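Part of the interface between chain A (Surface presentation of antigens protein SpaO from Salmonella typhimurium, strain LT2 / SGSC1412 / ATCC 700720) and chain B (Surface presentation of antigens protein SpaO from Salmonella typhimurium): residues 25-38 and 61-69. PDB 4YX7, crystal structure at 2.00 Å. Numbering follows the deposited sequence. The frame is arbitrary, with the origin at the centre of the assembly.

Chain A 25-38: LLGRIGIGDVLLIR
Chain B, residues 61-69: LGVEIHEWL

How does chain B enter the contact? L61(B) lies in a strand already under way, which runs antiparallel to the chain A strand through V34(A) and L35(A), at 155°. L61(B) O accepts from I37(A) N at 3.0 Å, and a water joins L61(B) N (3.1 Å) to I37(A) O (2.7 Å). G62(B) faces L36(A) in a non-hydrogen-bonded pair, CA to CA 4.2 Å; a CB there would lie 3.1 Å from V34(A) CG1 and L35(A) O.

What fixes the register? V63(B) (chi1 t) pairs with L35(A) (m, t) through two hydrogen bonds, V63(B) N to L35(A) O and L35(A) N to V63(B) O, both 2.9 Å. E64(B) (t, t) then faces V34(A) (chi1 t), CA to CA 4.3 Å.

How does the ladder continue at I65(B)? I65(B) (phi/psi -72/125; m, m) donates from I65(B) N to D33(A) O and accepts at I65(B) O from G32(A) N, each 2.9 Å. A type II turn, G30(A) to D33(A), presents these groups; at 100/-17 a CB on G32(A) would jam against the carbonyl O of I31(A), so the turn calls for glycine here. D33(A) OD2 holds G30(A) N at 2.8 Å.

What does W68(B) add beyond the corner at H66(B)? The CA-to-CB bond of W68(B) points toward chain A, with chi1 t and chi2 -109°. I29(A) CG2 (m, t) sits over one face, 3.9 Å from the five-membered ring centroid, while L26(A) CD2 meets the edge, 3.4 Å from W68(B) CZ2.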

# COMPACT_ATOMS: atom_id res chain seq x y z
N LEU A 25 10.75 -23.61 -12.94
CA LEU A 25 9.68 -22.62 -13.04
C LEU A 25 9.94 -21.65 -14.18
O LEU A 25 9.03 -21.33 -14.94
CB LEU A 25 9.50 -21.85 -11.74
CG LEU A 25 8.54 -22.53 -10.76
CD1 LEU A 25 9.11 -23.84 -10.22
CD2 LEU A 25 8.15 -21.60 -9.63
N LEU A 26 11.17 -21.18 -14.29
CA LEU A 26 11.60 -20.46 -15.47
C LEU A 26 11.88 -21.47 -16.58
O LEU A 26 12.72 -22.37 -16.41
CB LEU A 26 12.86 -19.64 -15.17
CG LEU A 26 12.96 -19.22 -13.71
CD1 LEU A 26 14.31 -18.65 -13.37
CD2 LEU A 26 11.91 -18.20 -13.47
N GLY A 27 11.21 -21.34 -17.72
CA GLY A 27 10.30 -20.25 -17.97
C GLY A 27 8.86 -20.69 -18.13
O GLY A 27 8.37 -20.86 -19.24
N ARG A 28 8.19 -20.88 -17.01
CA ARG A 28 6.74 -20.91 -17.01
C ARG A 28 6.22 -19.54 -16.56
O ARG A 28 5.11 -19.13 -16.94
CB ARG A 28 6.20 -22.03 -16.12
CG ARG A 28 6.51 -23.43 -16.65
CD ARG A 28 6.08 -24.55 -15.67
NE ARG A 28 4.69 -24.43 -15.21
CZ ARG A 28 3.62 -24.31 -15.99
NH1 ARG A 28 3.74 -24.32 -17.32
NH2 ARG A 28 2.42 -24.20 -15.45
N ILE A 29 7.04 -18.84 -15.78
CA ILE A 29 6.73 -17.49 -15.32
C ILE A 29 6.57 -16.54 -16.50
O ILE A 29 7.42 -16.48 -17.38
CB ILE A 29 7.83 -16.95 -14.40
CG1 ILE A 29 8.06 -17.90 -13.23
CG2 ILE A 29 7.48 -15.57 -13.89
CD1 ILE A 29 8.97 -17.37 -12.19
N GLY A 30 5.46 -15.81 -16.51
CA GLY A 30 5.20 -14.83 -17.54
C GLY A 30 4.54 -13.58 -17.00
O GLY A 30 4.30 -13.46 -15.80
N ILE A 31 4.22 -12.65 -17.89
CA ILE A 31 3.59 -11.40 -17.49
C ILE A 31 2.19 -11.64 -16.94
O ILE A 31 1.38 -12.36 -17.54
CB ILE A 31 3.54 -10.43 -18.68
CG1 ILE A 31 4.95 -9.96 -19.03
CG2 ILE A 31 2.64 -9.24 -18.37
CD1 ILE A 31 5.02 -9.07 -20.25
N GLY A 32 1.91 -11.05 -15.79
CA GLY A 32 0.61 -11.18 -15.18
C GLY A 32 0.61 -12.23 -14.10
O GLY A 32 -0.31 -12.28 -13.28
N ASP A 33 1.63 -13.07 -14.10
CA ASP A 33 1.79 -14.05 -13.04
C ASP A 33 2.10 -13.33 -11.73
O ASP A 33 2.59 -12.21 -11.74
CB ASP A 33 2.93 -15.04 -13.36
CG ASP A 33 2.59 -15.98 -14.51
OD1 ASP A 33 1.50 -15.88 -15.11
OD2 ASP A 33 3.45 -16.84 -14.83
N VAL A 34 1.83 -13.97 -10.61
CA VAL A 34 2.32 -13.45 -9.34
C VAL A 34 3.40 -14.38 -8.76
O VAL A 34 3.27 -15.59 -8.83
CB VAL A 34 1.16 -13.24 -8.32
CG1 VAL A 34 1.68 -13.12 -6.90
CG2 VAL A 34 0.37 -12.00 -8.67
N LEU A 35 4.48 -13.79 -8.24
CA LEU A 35 5.49 -14.53 -7.51
C LEU A 35 5.38 -14.22 -6.04
O LEU A 35 5.55 -13.08 -5.64
CB LEU A 35 6.89 -14.18 -7.99
CG LEU A 35 7.25 -14.43 -9.45
CD1 LEU A 35 8.75 -14.20 -9.66
CD2 LEU A 35 6.84 -15.83 -9.86
N LEU A 36 5.10 -15.22 -5.22
CA LEU A 36 5.06 -15.03 -3.77
C LEU A 36 6.46 -14.76 -3.21
O LEU A 36 7.46 -15.31 -3.68
CB LEU A 36 4.45 -16.25 -3.08
CG LEU A 36 2.93 -16.43 -3.06
CD1 LEU A 36 2.33 -16.46 -4.45
CD2 LEU A 36 2.55 -17.71 -2.31
N ILE A 37 6.52 -13.88 -2.21
CA ILE A 37 7.73 -13.65 -1.44
C ILE A 37 7.68 -14.50 -0.17
O ILE A 37 6.93 -14.21 0.76
CB ILE A 37 7.87 -12.18 -1.07
CG1 ILE A 37 7.83 -11.32 -2.35
CG2 ILE A 37 9.13 -11.96 -0.28
CD1 ILE A 37 8.17 -9.86 -2.15
N ARG A 38 8.48 -15.57 -0.14
CA ARG A 38 8.37 -16.55 0.93
C ARG A 38 9.14 -16.16 2.17
O ARG A 38 8.80 -16.56 3.27
CB ARG A 38 8.86 -17.92 0.44
CG ARG A 38 7.98 -18.54 -0.63
CD ARG A 38 6.51 -18.51 -0.22
NE ARG A 38 6.16 -19.47 0.83
CZ ARG A 38 5.50 -20.60 0.61
NH1 ARG A 38 5.10 -20.92 -0.61
NH2 ARG A 38 5.22 -21.42 1.61
N LEU B 61 3.30 -11.11 0.94
CA LEU B 61 3.49 -10.17 -0.16
C LEU B 61 3.84 -10.94 -1.43
O LEU B 61 4.26 -12.09 -1.37
CB LEU B 61 4.58 -9.16 0.17
CG LEU B 61 4.24 -8.19 1.29
CD1 LEU B 61 5.44 -7.31 1.56
CD2 LEU B 61 3.05 -7.35 0.92
N GLY B 62 3.67 -10.30 -2.57
CA GLY B 62 4.07 -10.91 -3.83
C GLY B 62 4.41 -9.84 -4.83
O GLY B 62 4.25 -8.66 -4.56
N VAL B 63 4.91 -10.24 -5.99
CA VAL B 63 5.14 -9.31 -7.07
C VAL B 63 4.34 -9.77 -8.26
O VAL B 63 4.51 -10.89 -8.71
CB VAL B 63 6.65 -9.21 -7.43
CG1 VAL B 63 6.85 -8.45 -8.71
CG2 VAL B 63 7.41 -8.54 -6.31
N GLU B 64 3.45 -8.92 -8.76
CA GLU B 64 2.78 -9.19 -10.02
C GLU B 64 3.68 -8.79 -11.18
O GLU B 64 4.07 -7.63 -11.29
CB GLU B 64 1.46 -8.43 -10.12
CG GLU B 64 0.69 -8.78 -11.37
CD GLU B 64 -0.48 -7.86 -11.59
OE1 GLU B 64 -0.94 -7.23 -10.61
OE2 GLU B 64 -0.95 -7.75 -12.74
N ILE B 65 4.00 -9.74 -12.06
CA ILE B 65 5.00 -9.50 -13.10
C ILE B 65 4.52 -8.56 -14.21
O ILE B 65 3.48 -8.79 -14.82
CB ILE B 65 5.45 -10.84 -13.73
CG1 ILE B 65 5.92 -11.82 -12.65
CG2 ILE B 65 6.57 -10.61 -14.74
CD1 ILE B 65 7.30 -11.55 -12.16
N HIS B 66 5.27 -7.50 -14.46
CA HIS B 66 5.03 -6.62 -15.60
C HIS B 66 5.92 -6.98 -16.76
O HIS B 66 5.50 -6.95 -17.91
CB HIS B 66 5.25 -5.16 -15.24
CG HIS B 66 4.22 -4.59 -14.31
ND1 HIS B 66 4.27 -3.31 -13.84
CD2 HIS B 66 3.12 -5.17 -13.75
CE1 HIS B 66 3.24 -3.10 -13.02
NE2 HIS B 66 2.54 -4.22 -12.96
N GLU B 67 7.17 -7.28 -16.44
CA GLU B 67 8.11 -7.69 -17.47
C GLU B 67 8.93 -8.87 -16.99
O GLU B 67 9.22 -9.00 -15.80
CB GLU B 67 9.03 -6.54 -17.87
CG GLU B 67 8.30 -5.24 -18.17
CD GLU B 67 9.21 -4.16 -18.67
OE1 GLU B 67 10.44 -4.38 -18.69
OE2 GLU B 67 8.71 -3.09 -19.07
N TRP B 68 9.30 -9.73 -17.93
CA TRP B 68 10.08 -10.91 -17.63
C TRP B 68 10.98 -11.26 -18.82
O TRP B 68 10.48 -11.61 -19.89
CB TRP B 68 9.16 -12.08 -17.29
CG TRP B 68 9.86 -13.23 -16.62
CD1 TRP B 68 10.13 -14.46 -17.15
CD2 TRP B 68 10.40 -13.24 -15.29
NE1 TRP B 68 10.79 -15.24 -16.23
CE2 TRP B 68 10.97 -14.51 -15.08
CE3 TRP B 68 10.45 -12.30 -14.27
CZ2 TRP B 68 11.58 -14.86 -13.88
CZ3 TRP B 68 11.06 -12.65 -13.07
CH2 TRP B 68 11.61 -13.92 -12.89
N LEU B 69 12.30 -11.14 -18.62
CA LEU B 69 13.32 -11.52 -19.61
C LEU B 69 13.14 -10.86 -20.98
O LEU B 69 13.28 -9.64 -21.11
CB LEU B 69 13.33 -13.04 -19.79
CG LEU B 69 13.44 -13.87 -18.51
CD1 LEU B 69 13.42 -15.35 -18.85
CD2 LEU B 69 14.69 -13.53 -17.74
O HOH W 1 -2.41 -10.59 -13.04
O HOH W 2 5.94 -12.12 2.18